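Local coordinates for ficolin-3 (Homo sapiens, PDB 2J5Z), which probably recognises sugars on microbial surfaces in innate immunity, as a secreted lectin whose fibrinogen-like domain is trimeric and binds calcium and galactose, at residues Arg16-Gln21 against Gly27-Cys32; Met45-Gly50 against Arg215-Leu220; Ser70-Gly75 against Phe153-Ala158; Arg121-Val126 against Gln130-Lys135; His197-Asp202 against Arg207-Pro212. All coordinates share one frame; numbering follows the deposited sequence.

Contact 1. Residues Arg16-Gln21 against Gly27-Cys32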
# COMPACT_ATOMS: atom_id res chain seq x y z
N ARG A 16 9.31 17.26 5.80
CA ARG A 16 8.78 18.61 6.04
C ARG A 16 8.77 19.41 4.75
O ARG A 16 7.83 20.14 4.48
CB ARG A 16 9.59 19.38 7.08
CG ARG A 16 9.97 18.63 8.32
CD ARG A 16 10.73 19.54 9.27
NE ARG A 16 9.82 20.26 10.15
CZ ARG A 16 10.11 20.64 11.40
NH1 ARG A 16 11.30 20.36 11.92
NH2 ARG A 16 9.21 21.27 12.13
N GLU A 17 9.83 19.27 3.96
CA GLU A 17 9.95 20.00 2.70
C GLU A 17 8.91 19.54 1.67
O GLU A 17 8.39 20.35 0.91
CB GLU A 17 11.37 19.88 2.13
CG GLU A 17 12.37 20.79 2.83
CD GLU A 17 13.77 20.71 2.25
OE1 GLU A 17 13.98 20.00 1.25
OE2 GLU A 17 14.67 21.37 2.81
N LEU A 18 8.62 18.24 1.66
CA LEU A 18 7.60 17.70 0.79
C LEU A 18 6.25 18.29 1.18
O LEU A 18 5.48 18.70 0.32
CB LEU A 18 7.55 16.17 0.87
CG LEU A 18 8.59 15.49 -0.03
CD1 LEU A 18 8.83 14.04 0.40
CD2 LEU A 18 8.14 15.59 -1.48
N LEU A 19 5.98 18.32 2.48
CA LEU A 19 4.71 18.85 2.99
C LEU A 19 4.56 20.32 2.63
O LEU A 19 3.51 20.75 2.14
CB LEU A 19 4.60 18.66 4.50
CG LEU A 19 3.34 19.21 5.21
CD1 LEU A 19 2.05 18.76 4.54
CD2 LEU A 19 3.33 18.83 6.68
N SER A 20 5.61 21.09 2.87
CA SER A 20 5.60 22.51 2.56
C SER A 20 5.28 22.72 1.09
O SER A 20 4.57 23.66 0.72
CB SER A 20 6.95 23.14 2.92
OG SER A 20 6.86 24.56 2.99
N GLN A 21 5.78 21.83 0.25
CA GLN A 21 5.58 21.93 -1.20
C GLN A 21 4.18 21.52 -1.64
O GLN A 21 3.82 21.69 -2.82
CB GLN A 21 6.62 21.10 -1.95
CG GLN A 21 7.97 21.78 -2.07
CD GLN A 21 9.04 20.85 -2.61
OE1 GLN A 21 8.75 19.71 -3.00
NE2 GLN A 21 10.28 21.32 -2.62
N GLY A 27 2.43 8.76 3.07
CA GLY A 27 2.68 7.64 2.18
C GLY A 27 4.14 7.61 1.78
O GLY A 27 4.96 8.32 2.36
N TRP A 28 4.45 6.84 0.74
CA TRP A 28 5.84 6.65 0.31
C TRP A 28 6.28 7.73 -0.69
O TRP A 28 5.60 7.98 -1.70
CB TRP A 28 6.04 5.23 -0.24
CG TRP A 28 5.93 4.23 0.86
CD1 TRP A 28 4.80 3.61 1.31
CD2 TRP A 28 7.00 3.79 1.72
NE1 TRP A 28 5.10 2.79 2.38
CE2 TRP A 28 6.44 2.88 2.65
CE3 TRP A 28 8.37 4.04 1.76
CZ2 TRP A 28 7.20 2.26 3.64
CZ3 TRP A 28 9.14 3.41 2.74
CH2 TRP A 28 8.55 2.52 3.66
N TYR A 29 7.40 8.37 -0.39
CA TYR A 29 7.94 9.44 -1.21
C TYR A 29 9.43 9.21 -1.38
O TYR A 29 10.05 8.57 -0.55
CB TYR A 29 7.77 10.78 -0.52
CG TYR A 29 6.34 11.26 -0.44
CD1 TYR A 29 5.82 12.09 -1.41
CD2 TYR A 29 5.52 10.87 0.61
CE1 TYR A 29 4.50 12.54 -1.35
CE2 TYR A 29 4.21 11.30 0.69
CZ TYR A 29 3.71 12.14 -0.30
OH TYR A 29 2.41 12.57 -0.23
N HIS A 30 10.02 9.77 -2.42
CA HIS A 30 11.48 9.71 -2.55
C HIS A 30 12.16 10.97 -2.00
O HIS A 30 11.72 12.09 -2.28
CB HIS A 30 11.87 9.46 -4.00
CG HIS A 30 11.61 8.06 -4.44
ND1 HIS A 30 12.62 7.14 -4.64
CD2 HIS A 30 10.45 7.40 -4.68
CE1 HIS A 30 12.10 5.99 -5.01
NE2 HIS A 30 10.78 6.12 -5.03
N LEU A 31 13.19 10.77 -1.18
CA LEU A 31 14.03 11.88 -0.74
C LEU A 31 15.32 11.79 -1.54
O LEU A 31 15.70 10.71 -1.98
CB LEU A 31 14.39 11.77 0.74
CG LEU A 31 13.31 11.66 1.81
CD1 LEU A 31 13.93 11.80 3.20
CD2 LEU A 31 12.24 12.72 1.59
N CYS A 32 15.98 12.92 -1.73
CA CYS A 32 17.31 12.92 -2.34
C CYS A 32 18.30 13.12 -1.20
O CYS A 32 18.34 14.18 -0.58
CB CYS A 32 17.44 14.01 -3.40
SG CYS A 32 18.88 13.80 -4.53

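Contact 2. Residues Met45-Gly50 against Arg215-Leu220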
# COMPACT_ATOMS: atom_id res chain seq x y z
N MET A 45 2.19 12.79 7.03
CA MET A 45 1.90 14.19 6.77
C MET A 45 0.76 14.72 7.62
O MET A 45 0.29 15.83 7.41
CB MET A 45 1.56 14.39 5.29
CG MET A 45 2.68 13.98 4.32
SD MET A 45 4.24 14.76 4.79
CE MET A 45 5.08 14.77 3.19
N ASP A 46 0.32 13.93 8.60
CA ASP A 46 -0.89 14.27 9.35
C ASP A 46 -0.73 14.35 10.88
O ASP A 46 -1.27 15.26 11.51
CB ASP A 46 -2.04 13.33 8.98
CG ASP A 46 -3.41 13.98 9.12
OD1 ASP A 46 -3.50 15.02 9.81
OD2 ASP A 46 -4.38 13.46 8.54
N THR A 47 -0.01 13.40 11.47
CA THR A 47 0.16 13.41 12.92
C THR A 47 1.02 14.56 13.41
O THR A 47 2.12 14.79 12.92
CB THR A 47 0.67 12.05 13.46
OG1 THR A 47 2.10 12.02 13.41
CG2 THR A 47 0.10 10.91 12.66
N GLU A 48 0.48 15.30 14.38
CA GLU A 48 1.24 16.34 15.07
C GLU A 48 1.74 17.42 14.12
O GLU A 48 2.83 17.96 14.29
CB GLU A 48 2.43 15.71 15.80
CG GLU A 48 2.84 16.41 17.08
CD GLU A 48 2.19 15.80 18.30
OE1 GLU A 48 0.93 15.75 18.35
OE2 GLU A 48 2.93 15.37 19.21
N GLY A 49 0.94 17.74 13.11
CA GLY A 49 1.31 18.80 12.19
C GLY A 49 1.94 18.29 10.91
O GLY A 49 2.05 19.03 9.93
N GLY A 50 2.36 17.03 10.91
CA GLY A 50 2.89 16.40 9.70
C GLY A 50 4.36 16.69 9.45
O GLY A 50 4.97 17.53 10.12
N ARG A 215 1.39 -2.30 18.19
CA ARG A 215 1.86 -1.44 17.10
C ARG A 215 2.87 -0.43 17.62
O ARG A 215 2.67 0.18 18.67
CB ARG A 215 0.70 -0.68 16.46
CG ARG A 215 -0.43 -1.57 15.92
CD ARG A 215 -1.60 -0.73 15.43
NE ARG A 215 -1.19 0.19 14.37
CZ ARG A 215 -1.34 -0.05 13.07
NH1 ARG A 215 -1.90 -1.18 12.66
NH2 ARG A 215 -0.94 0.84 12.19
N VAL A 216 3.95 -0.24 16.87
CA VAL A 216 4.96 0.74 17.25
C VAL A 216 5.37 1.51 16.00
O VAL A 216 5.39 0.95 14.92
CB VAL A 216 6.23 0.03 17.80
CG1 VAL A 216 7.33 1.04 18.09
CG2 VAL A 216 5.88 -0.79 19.06
N ARG A 217 5.70 2.79 16.14
CA ARG A 217 6.38 3.52 15.05
C ARG A 217 7.48 4.36 15.64
O ARG A 217 7.33 4.85 16.76
CB ARG A 217 5.43 4.43 14.27
CG ARG A 217 4.24 3.73 13.61
CD ARG A 217 3.61 4.64 12.57
NE ARG A 217 3.05 5.88 13.12
CZ ARG A 217 2.58 6.86 12.36
NH1 ARG A 217 2.61 6.73 11.04
NH2 ARG A 217 2.07 7.96 12.89
N MET A 218 8.57 4.54 14.90
CA MET A 218 9.61 5.51 15.29
C MET A 218 9.78 6.49 14.14
O MET A 218 9.90 6.09 12.98
CB MET A 218 10.94 4.82 15.59
CG MET A 218 10.84 3.65 16.58
SD MET A 218 12.42 2.80 16.86
CE MET A 218 13.31 3.98 17.87
N MET A 219 9.81 7.79 14.45
CA MET A 219 9.74 8.77 13.38
C MET A 219 10.54 10.03 13.70
O MET A 219 10.74 10.36 14.87
CB MET A 219 8.27 9.12 13.10
CG MET A 219 7.45 9.43 14.34
SD MET A 219 5.68 8.96 14.24
CE MET A 219 5.15 10.08 12.99
N LEU A 220 11.01 10.70 12.65
CA LEU A 220 11.86 11.89 12.77
C LEU A 220 11.29 13.10 12.06
O LEU A 220 10.70 13.00 10.97
CB LEU A 220 13.23 11.61 12.12
CG LEU A 220 14.02 10.42 12.64
CD1 LEU A 220 15.28 10.25 11.79
CD2 LEU A 220 14.36 10.60 14.11

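Contact 3. Residues Ser70-Gly75 against Phe153-Ala158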
# COMPACT_ATOMS: atom_id res chain seq x y z
N SER A 70 24.23 -6.71 8.56
CA SER A 70 24.13 -6.22 7.19
C SER A 70 22.71 -5.85 6.82
O SER A 70 22.47 -4.87 6.11
CB SER A 70 24.69 -7.24 6.18
OG SER A 70 23.98 -8.46 6.26
N SER A 71 21.77 -6.65 7.32
CA SER A 71 20.34 -6.38 7.15
C SER A 71 19.93 -5.09 7.85
O SER A 71 19.24 -4.25 7.27
CB SER A 71 19.52 -7.55 7.70
OG SER A 71 19.61 -8.68 6.84
N TYR A 72 20.36 -4.91 9.10
CA TYR A 72 20.06 -3.67 9.79
C TYR A 72 20.75 -2.49 9.14
O TYR A 72 20.23 -1.37 9.15
CB TYR A 72 20.37 -3.76 11.30
CG TYR A 72 19.17 -4.28 12.02
CD1 TYR A 72 18.11 -3.43 12.33
CD2 TYR A 72 19.03 -5.64 12.29
CE1 TYR A 72 16.98 -3.90 12.95
CE2 TYR A 72 17.89 -6.14 12.92
CZ TYR A 72 16.85 -5.25 13.22
OH TYR A 72 15.70 -5.67 13.85
N ARG A 73 21.93 -2.72 8.56
CA ARG A 73 22.67 -1.63 7.93
C ARG A 73 21.95 -1.09 6.69
O ARG A 73 21.85 0.11 6.50
CB ARG A 73 24.09 -2.10 7.53
CG ARG A 73 24.87 -1.08 6.71
CD ARG A 73 26.31 -1.59 6.39
NE ARG A 73 26.22 -2.75 5.50
CZ ARG A 73 26.97 -3.85 5.61
NH1 ARG A 73 27.85 -3.99 6.60
NH2 ARG A 73 26.79 -4.84 4.72
N ALA A 74 21.46 -2.01 5.87
CA ALA A 74 20.88 -1.69 4.57
C ALA A 74 19.38 -1.41 4.65
O ALA A 74 18.81 -0.78 3.75
CB ALA A 74 21.12 -2.87 3.62
N GLY A 75 18.74 -1.90 5.70
CA GLY A 75 17.29 -1.81 5.83
C GLY A 75 16.60 -3.07 5.33
O GLY A 75 17.17 -3.81 4.52
N PHE A 153 25.14 -0.03 18.23
CA PHE A 153 24.10 -0.98 17.85
C PHE A 153 24.72 -2.38 17.91
O PHE A 153 25.89 -2.55 17.54
CB PHE A 153 23.67 -0.64 16.42
CG PHE A 153 22.31 -1.16 16.05
CD1 PHE A 153 21.16 -0.54 16.51
CD2 PHE A 153 22.18 -2.25 15.18
CE1 PHE A 153 19.90 -0.99 16.14
CE2 PHE A 153 20.92 -2.71 14.81
CZ PHE A 153 19.78 -2.08 15.29
N THR A 154 23.95 -3.36 18.38
CA THR A 154 24.37 -4.78 18.29
C THR A 154 23.30 -5.68 17.69
O THR A 154 22.09 -5.48 17.91
CB THR A 154 24.99 -5.43 19.60
OG1 THR A 154 24.10 -6.38 20.21
CG2 THR A 154 25.44 -4.41 20.56
N THR A 155 23.77 -6.61 16.88
CA THR A 155 22.93 -7.64 16.28
C THR A 155 23.49 -9.00 16.71
O THR A 155 24.53 -9.08 17.36
CB THR A 155 22.96 -7.54 14.74
OG1 THR A 155 24.31 -7.60 14.28
CG2 THR A 155 22.35 -6.21 14.28
N TYR A 156 22.82 -10.08 16.32
CA TYR A 156 23.27 -11.39 16.76
C TYR A 156 24.68 -11.75 16.25
O TYR A 156 25.39 -12.53 16.89
CB TYR A 156 22.23 -12.47 16.43
CG TYR A 156 22.01 -12.71 14.95
CD1 TYR A 156 22.99 -13.31 14.18
CD2 TYR A 156 20.82 -12.35 14.34
CE1 TYR A 156 22.79 -13.54 12.83
CE2 TYR A 156 20.61 -12.58 12.99
CZ TYR A 156 21.60 -13.16 12.25
OH TYR A 156 21.40 -13.39 10.90
N ASP A 157 25.09 -11.15 15.14
CA ASP A 157 26.41 -11.42 14.57
C ASP A 157 27.37 -10.24 14.74
O ASP A 157 28.41 -10.17 14.08
CB ASP A 157 26.29 -11.80 13.09
CG ASP A 157 25.73 -10.67 12.24
OD1 ASP A 157 24.88 -9.91 12.75
OD2 ASP A 157 26.16 -10.55 11.07
N ALA A 158 27.01 -9.30 15.61
CA ALA A 158 27.89 -8.17 15.89
C ALA A 158 27.67 -7.67 17.31
O ALA A 158 26.90 -6.73 17.54
CB ALA A 158 27.68 -7.06 14.87
O HOH W 1 25.71 -9.21 8.73

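Contact 4. Residues Arg121-Val126 against Gln130-Lys135. With ACT (acetate ion), chain F.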
# COMPACT_ATOMS: atom_id res chain seq x y z
N ARG A 121 20.38 11.10 16.25
CA ARG A 121 21.42 10.98 15.24
C ARG A 121 22.12 9.66 15.43
O ARG A 121 22.30 9.21 16.56
CB ARG A 121 22.41 12.13 15.39
CG ARG A 121 23.58 12.11 14.45
CD ARG A 121 24.34 13.45 14.51
NE ARG A 121 24.83 13.71 15.86
CZ ARG A 121 26.03 13.34 16.31
NH1 ARG A 121 26.89 12.70 15.52
NH2 ARG A 121 26.37 13.64 17.57
N LEU A 122 22.52 9.01 14.33
CA LEU A 122 23.37 7.83 14.47
C LEU A 122 24.76 8.14 13.94
O LEU A 122 24.90 8.78 12.89
CB LEU A 122 22.81 6.63 13.69
CG LEU A 122 21.44 6.06 14.04
CD1 LEU A 122 21.21 4.75 13.29
CD2 LEU A 122 21.31 5.87 15.56
N LEU A 123 25.77 7.70 14.67
CA LEU A 123 27.14 7.79 14.17
C LEU A 123 27.29 6.82 13.02
O LEU A 123 26.35 6.08 12.71
CB LEU A 123 28.15 7.50 15.29
CG LEU A 123 28.45 8.70 16.21
CD1 LEU A 123 27.19 9.16 16.92
CD2 LEU A 123 29.55 8.38 17.21
N GLY A 124 28.45 6.84 12.36
CA GLY A 124 28.69 5.97 11.19
C GLY A 124 29.02 4.52 11.52
O GLY A 124 29.04 4.13 12.69
N GLU A 125 29.26 3.70 10.50
CA GLU A 125 29.42 2.27 10.72
C GLU A 125 30.68 1.90 11.53
O GLU A 125 30.69 0.90 12.26
CB GLU A 125 29.43 1.51 9.39
CG GLU A 125 29.34 0.00 9.59
CD GLU A 125 29.20 -0.77 8.30
OE1 GLU A 125 29.32 -0.15 7.22
OE2 GLU A 125 28.98 -2.01 8.38
N VAL A 126 31.73 2.69 11.38
CA VAL A 126 32.95 2.47 12.16
C VAL A 126 32.67 2.57 13.66
O VAL A 126 33.30 1.88 14.48
CB VAL A 126 34.05 3.48 11.82
CG1 VAL A 126 33.75 4.84 12.41
CG2 VAL A 126 35.40 2.96 12.35
N GLN A 130 26.38 4.08 16.60
CA GLN A 130 26.13 4.50 17.97
C GLN A 130 25.02 5.55 18.01
O GLN A 130 24.98 6.48 17.21
CB GLN A 130 27.43 5.04 18.58
CG GLN A 130 27.32 5.58 20.00
CD GLN A 130 28.67 6.09 20.50
OE1 GLN A 130 29.68 5.38 20.46
NE2 GLN A 130 28.69 7.33 20.98
N LEU A 131 24.12 5.41 18.98
CA LEU A 131 23.02 6.36 19.13
C LEU A 131 23.49 7.64 19.80
O LEU A 131 24.18 7.60 20.83
CB LEU A 131 21.92 5.74 19.99
CG LEU A 131 20.71 6.65 20.31
CD1 LEU A 131 19.97 7.11 19.05
CD2 LEU A 131 19.78 5.88 21.21
N ALA A 132 23.13 8.77 19.21
CA ALA A 132 23.26 10.07 19.87
C ALA A 132 21.85 10.67 20.06
O ALA A 132 21.25 11.20 19.12
CB ALA A 132 24.14 11.01 19.06
N LEU A 133 21.33 10.55 21.28
CA LEU A 133 19.95 10.95 21.55
C LEU A 133 19.91 12.23 22.37
O LEU A 133 20.63 12.35 23.36
CB LEU A 133 19.24 9.82 22.30
CG LEU A 133 17.73 9.95 22.45
CD1 LEU A 133 17.04 9.72 21.11
CD2 LEU A 133 17.24 8.96 23.53
N GLY A 134 19.07 13.17 21.95
CA GLY A 134 18.79 14.40 22.70
C GLY A 134 17.92 14.14 23.92
O GLY A 134 17.48 13.01 24.17
N LYS A 135 17.69 15.18 24.70
CA LYS A 135 16.94 15.06 25.94
C LYS A 135 15.46 14.79 25.72
O LYS A 135 14.88 15.20 24.72
CB LYS A 135 17.12 16.34 26.78
CG LYS A 135 18.58 16.68 27.07
CD LYS A 135 19.24 15.60 27.89
CE LYS A 135 20.68 15.98 28.25
NZ LYS A 135 21.39 14.86 28.94
C ACT F . 29.23 5.84 7.32
O ACT F . 28.87 6.26 6.18
OXT ACT F . 28.60 4.89 7.87
CH3 ACT F . 30.39 6.47 8.03

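Contact 5. Residues His197-Asp202 against Arg207-Pro212. With GAL (beta-D-galactopyranose), chain E.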
# COMPACT_ATOMS: atom_id res chain seq x y z
N HIS A 197 6.65 -13.10 24.71
CA HIS A 197 7.91 -13.72 25.00
C HIS A 197 8.45 -13.07 26.28
O HIS A 197 7.89 -12.08 26.74
CB HIS A 197 8.84 -13.51 23.81
CG HIS A 197 8.14 -13.70 22.49
ND1 HIS A 197 8.21 -14.88 21.77
CD2 HIS A 197 7.31 -12.89 21.80
CE1 HIS A 197 7.48 -14.76 20.68
NE2 HIS A 197 6.91 -13.57 20.67
N LYS A 198 9.48 -13.66 26.86
CA LYS A 198 10.15 -13.10 28.03
C LYS A 198 10.58 -11.68 27.69
O LYS A 198 10.31 -10.73 28.42
CB LYS A 198 11.38 -13.96 28.37
CG LYS A 198 12.03 -13.71 29.73
CD LYS A 198 13.26 -14.61 29.88
CE LYS A 198 13.90 -14.47 31.26
NZ LYS A 198 15.13 -15.31 31.39
N TYR A 199 11.23 -11.55 26.53
CA TYR A 199 11.65 -10.26 26.00
C TYR A 199 10.93 -10.03 24.68
O TYR A 199 11.08 -10.83 23.75
CB TYR A 199 13.15 -10.27 25.76
CG TYR A 199 13.94 -10.68 26.97
CD1 TYR A 199 13.89 -9.93 28.13
CD2 TYR A 199 14.73 -11.83 26.96
CE1 TYR A 199 14.61 -10.30 29.26
CE2 TYR A 199 15.46 -12.21 28.08
CZ TYR A 199 15.39 -11.43 29.23
OH TYR A 199 16.10 -11.78 30.35
N GLY A 200 10.16 -8.95 24.60
CA GLY A 200 9.43 -8.62 23.37
C GLY A 200 9.53 -7.15 23.00
O GLY A 200 10.51 -6.50 23.34
N ILE A 201 8.51 -6.64 22.31
CA ILE A 201 8.49 -5.24 21.88
C ILE A 201 8.08 -4.40 23.09
O ILE A 201 6.90 -4.09 23.29
CB ILE A 201 7.56 -5.04 20.65
CG1 ILE A 201 8.05 -5.93 19.50
CG2 ILE A 201 7.50 -3.57 20.24
CD1 ILE A 201 7.09 -6.05 18.32
N ASP A 202 9.09 -4.07 23.89
CA ASP A 202 8.90 -3.58 25.26
C ASP A 202 9.39 -2.14 25.44
O ASP A 202 10.34 -1.71 24.78
CB ASP A 202 9.67 -4.45 26.25
CG ASP A 202 9.23 -5.91 26.25
OD1 ASP A 202 8.11 -6.20 25.77
OD2 ASP A 202 10.00 -6.76 26.73
N ARG A 207 4.66 -0.11 29.77
CA ARG A 207 4.06 -1.35 30.28
C ARG A 207 5.08 -2.29 30.92
O ARG A 207 4.72 -3.25 31.59
CB ARG A 207 3.29 -2.08 29.16
CG ARG A 207 2.30 -1.18 28.44
CD ARG A 207 1.22 -1.95 27.67
NE ARG A 207 1.64 -3.27 27.21
CZ ARG A 207 1.09 -4.41 27.63
NH1 ARG A 207 0.11 -4.38 28.52
NH2 ARG A 207 1.52 -5.58 27.16
N GLY A 208 6.36 -2.01 30.70
CA GLY A 208 7.42 -2.78 31.34
C GLY A 208 7.92 -3.93 30.50
O GLY A 208 7.29 -4.32 29.51
N VAL A 209 9.07 -4.48 30.89
CA VAL A 209 9.65 -5.64 30.23
C VAL A 209 8.67 -6.81 30.28
O VAL A 209 7.94 -6.97 31.27
CB VAL A 209 10.99 -6.05 30.89
CG1 VAL A 209 11.60 -7.24 30.18
CG2 VAL A 209 11.95 -4.88 30.88
N GLY A 210 8.63 -7.60 29.22
CA GLY A 210 7.79 -8.80 29.18
C GLY A 210 6.32 -8.50 28.92
O GLY A 210 5.49 -9.42 28.90
N HIS A 211 5.99 -7.23 28.72
CA HIS A 211 4.62 -6.83 28.45
C HIS A 211 4.53 -5.89 27.23
O HIS A 211 4.56 -4.66 27.36
CB HIS A 211 3.99 -6.21 29.70
CG HIS A 211 4.19 -7.04 30.93
ND1 HIS A 211 3.61 -8.28 31.10
CD2 HIS A 211 4.91 -6.81 32.06
CE1 HIS A 211 3.96 -8.78 32.27
NE2 HIS A 211 4.75 -7.90 32.87
N PRO A 212 4.39 -6.49 26.04
CA PRO A 212 4.64 -5.85 24.75
C PRO A 212 3.49 -5.04 24.14
O PRO A 212 2.37 -5.02 24.65
CB PRO A 212 4.95 -7.04 23.84
CG PRO A 212 4.02 -8.10 24.37
CD PRO A 212 3.99 -7.90 25.87
C1 GAL E . 17.56 -5.70 31.40
C2 GAL E . 16.25 -5.29 30.76
C3 GAL E . 15.37 -6.51 30.50
C4 GAL E . 16.14 -7.72 29.97
C5 GAL E . 17.52 -7.88 30.60
C6 GAL E . 18.31 -8.96 29.88
O1 GAL E . 18.40 -4.56 31.61
O2 GAL E . 15.55 -4.38 31.62
O3 GAL E . 14.36 -6.15 29.56
O4 GAL E . 16.29 -7.61 28.55
O5 GAL E . 18.19 -6.63 30.52
O6 GAL E . 18.95 -9.80 30.85

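Contact 1. Residues Arg16-Gln21 against Gly27-Cys32
Leu18 is the one residue of helix 16-20 that reaches strand 28-32, and it does so with the ends of its branches. Its CD1 lies 3.5 Å from Tyr29 CB, before the aromatic ring begins, and 3.8 Å from Leu31 CD2, so a single methyl fills the notch between two side chains of the strand. Leu18 CD2 passes more loosely beside the ring, 4.2 Å from Tyr29 CD1. A chi1 of -83° leaves CG of Leu18 anti to the carbonyl carbon, beside the backbone N, and CD1 is the methyl that meets Tyr29 and Leu31; a branched, wholly apolar chain suits a contact made by carbon atoms. Tyr29 runs past it the other way, carrying its hydroxyl to Leu25 O. Cys43 and Met45 pack on Leu18 too. The outer helix face is looser: Arg16, Ser20 and Gln21 are exposed. Helix and strand, their directions 113° apart, belong to the N-terminal part of a fibrinogen-like domain, which carries two disulfides, one of them between Cys32 and Cys8.

Contact 2. Residues Met45-Gly50 against Arg215-Leu220
Thr47 meets two side chains of strand 215-220 with its two branches. The methyl CG2 sits 3.6 Å from Arg217 NH2, at the edge of the guanidinium and in its plane, while OG1 only brushes Met219 CE, at 3.6 Å; the hydrogen bond of OG1 goes to a residue flanking the segments. No hydrogen bond joins the segments themselves, and a small beta-branched residue can offer a different branch to each neighbour. Both chains come from the strand on the same face, two residues apart, as alternation in a beta strand requires. Arg217 comes from the opposite direction and offers an edge of its guanidinium, its chain bent at chi3 (-62°), whereas Met219 bends at chi2 and chi3 to bring its methyl across. The strand lies between strands 52-58 and 101-106 in the antiparallel sheet of the fibrinogen-like domain, and the loop 45-50 links strand 38-44 to 52-58. In the next shell, Asp44 OD2 forms a salt bridge with Arg217 NH2, while Asp44 OD1 accepts from the backbone N of Asp46 and Thr47, thereby positioning both sides of the contact; Glu104 takes Arg217 NE. The loop itself is closed by a bond of 3.0 Å from Gly50 N to Thr47 O.

Contact 3. Residues Ser70-Gly75 against Phe153-Ala158
Tyr72 of helix 70-74 and Phe153 of the segment 153-158 meet with their rings at an oblique tilt, planes 53° apart and centroids 5.3 Å apart, in the buried interior of the fibrinogen-like domain, where a short helix packs on the chain leading to the calcium-binding loop. The side chains cross at about a right angle. Phe153 leads with its rim: CE2 comes within 3.6 Å of Tyr72 CG, and CZ within 3.7 Å of Tyr72 CD1, so the phenylalanine meets the root of the tyrosine ring. Its CG stands anti to the backbone N (chi1 -159°), which brings CE2 and CZ against Tyr72. On the same side of the Tyr72 ring, farther round, Thr155 slides past in the opposite direction and lays its methyl CG2 3.9 Å from Tyr72 CD2. A tyrosine suits this place because its ring packs among apolar groups while OH reaches Phe65 O. Trp84 and Phe76 meet the same ring edge-to-face, and Trp176 meets Phe153 likewise, making an aromatic cluster.

Beside it the contact becomes polar. Thr155 to Ala158 form a type I turn, and Thr155 suits its start because OG1 donates to Asp157 OD1 at 2.8 Å. That oxygen also accepts from Trp69 N. Asp157 OD2 accepts a hydrogen bond from a water at 2.7 Å, and the water in turn accepts from Ser70 N at 2.9 Å.

Contact 4. Residues Arg121-Val126 against Gln130-Lys135
Arg121 and Ala132 exchange two backbone hydrogen bonds, one in each direction. Ala132 N gives a short bond of 2.8 Å to Arg121 O, with an angle of 162° at the hydrogen. The return bond from Arg121 N to Ala132 O, 3.0 Å, is more bent, at 135°. A third, from Leu123 N to Gln130 O (2.9 Å, 171°), runs straight; the same oxygen receives a CA-H contact from Leu122. The pattern is that of an antiparallel beta hairpin between strands 112-122 and 131-133 at the border of the domain's sheet. Leu122 and Leu131 form the intervening non-hydrogen-bonded pair. Since Leu122 N cannot bond across the hairpin, Thr94 OG1 accepts from it instead, and Leu131 finds backbone partners in Gly150 and Arg151.

Leu122 CD2 touches Leu131 CD1 at 3.9 Å on the buried face, which Trp176 covers, a fitting place for leucines. On the other, Ala132 CB lies over one face of the Arg121 guanidinium, 3.8 Å from NH2; a single methyl is enough to pack against the flat group. Leu123 and Gln130 run side by side, Leu123 CD2 lying 4.0 Å from Gln130 NE2. Beyond the paired residues, Glu125 N donates to OXT of an acetate ion, probably from the crystallisation liquor, at 3.0 Å, while its carboxylate OE2 receives Arg73 NH1 and Trp69 NE1.

Contact 5. Residues His197-Asp202 against Arg207-Pro212
Asp202 reaches across to segment 207-212, and its side chain can be followed outward from the backbone. CB lies 4.0 Å from Gly208 O. CG, placed beside the backbone N by a chi1 of -61°, passes 3.5 Å from Gly210 N. At the tip the two oxygens part: OD1 rests against Pro212, 3.6 Å from its CA, while OD2 accepts from Gly210 N at 3.0 Å with a nearly straight bond of 169°. Gly200 N donates to OD2 at 3.1 Å from the opposite face of the carboxylate. These two N-H groups, with the Tyr181 hydroxyl as a further partner, probably hold the carboxylate in its rotation.

Gly208 to His211 form a type II beta turn, with glycine in its third position at positive phi, as this turn favours. Together the two loops form one wall of the galactose site of the fibrinogen-like domain. Asp202 probably acts there from the second shell, since Val209, beside the bonded Gly210, and Tyr199, next to Gly200, line the pocket. Val209 CG1 touches the edge of the Tyr199 ring, 4.1 Å from CD1. Tyr199 meets galactose about C4, which lies obliquely to its ring, and Cys180 N supplies a hydrogen bond to the ligand.

In the fold
Contacts 1, 2 and 4 all reach the same antiparallel sheet of the fibrinogen-like domain. Contacts 1 and 2 are neighbours, their centres about 14 Å apart, joined where Leu18 and Leu19 pack on Met45, Gly49 and Gly50. Contact 1 closes before contact 2 opens; the chain span bracketed by contact 2 then includes contacts 3, 4 and 5, with contact 4 lying between the two halves of contact 3. A salt bridge from Arg73 to Glu125 links contacts 3 and 4. Contact 5, at the galactose pocket, lies about 34 Å from contact 1 between centres, on the opposite side of the chain's centre. Because Ile201 packs on Val216, strand 215-220 touches both contact 5 and the loop 45-50.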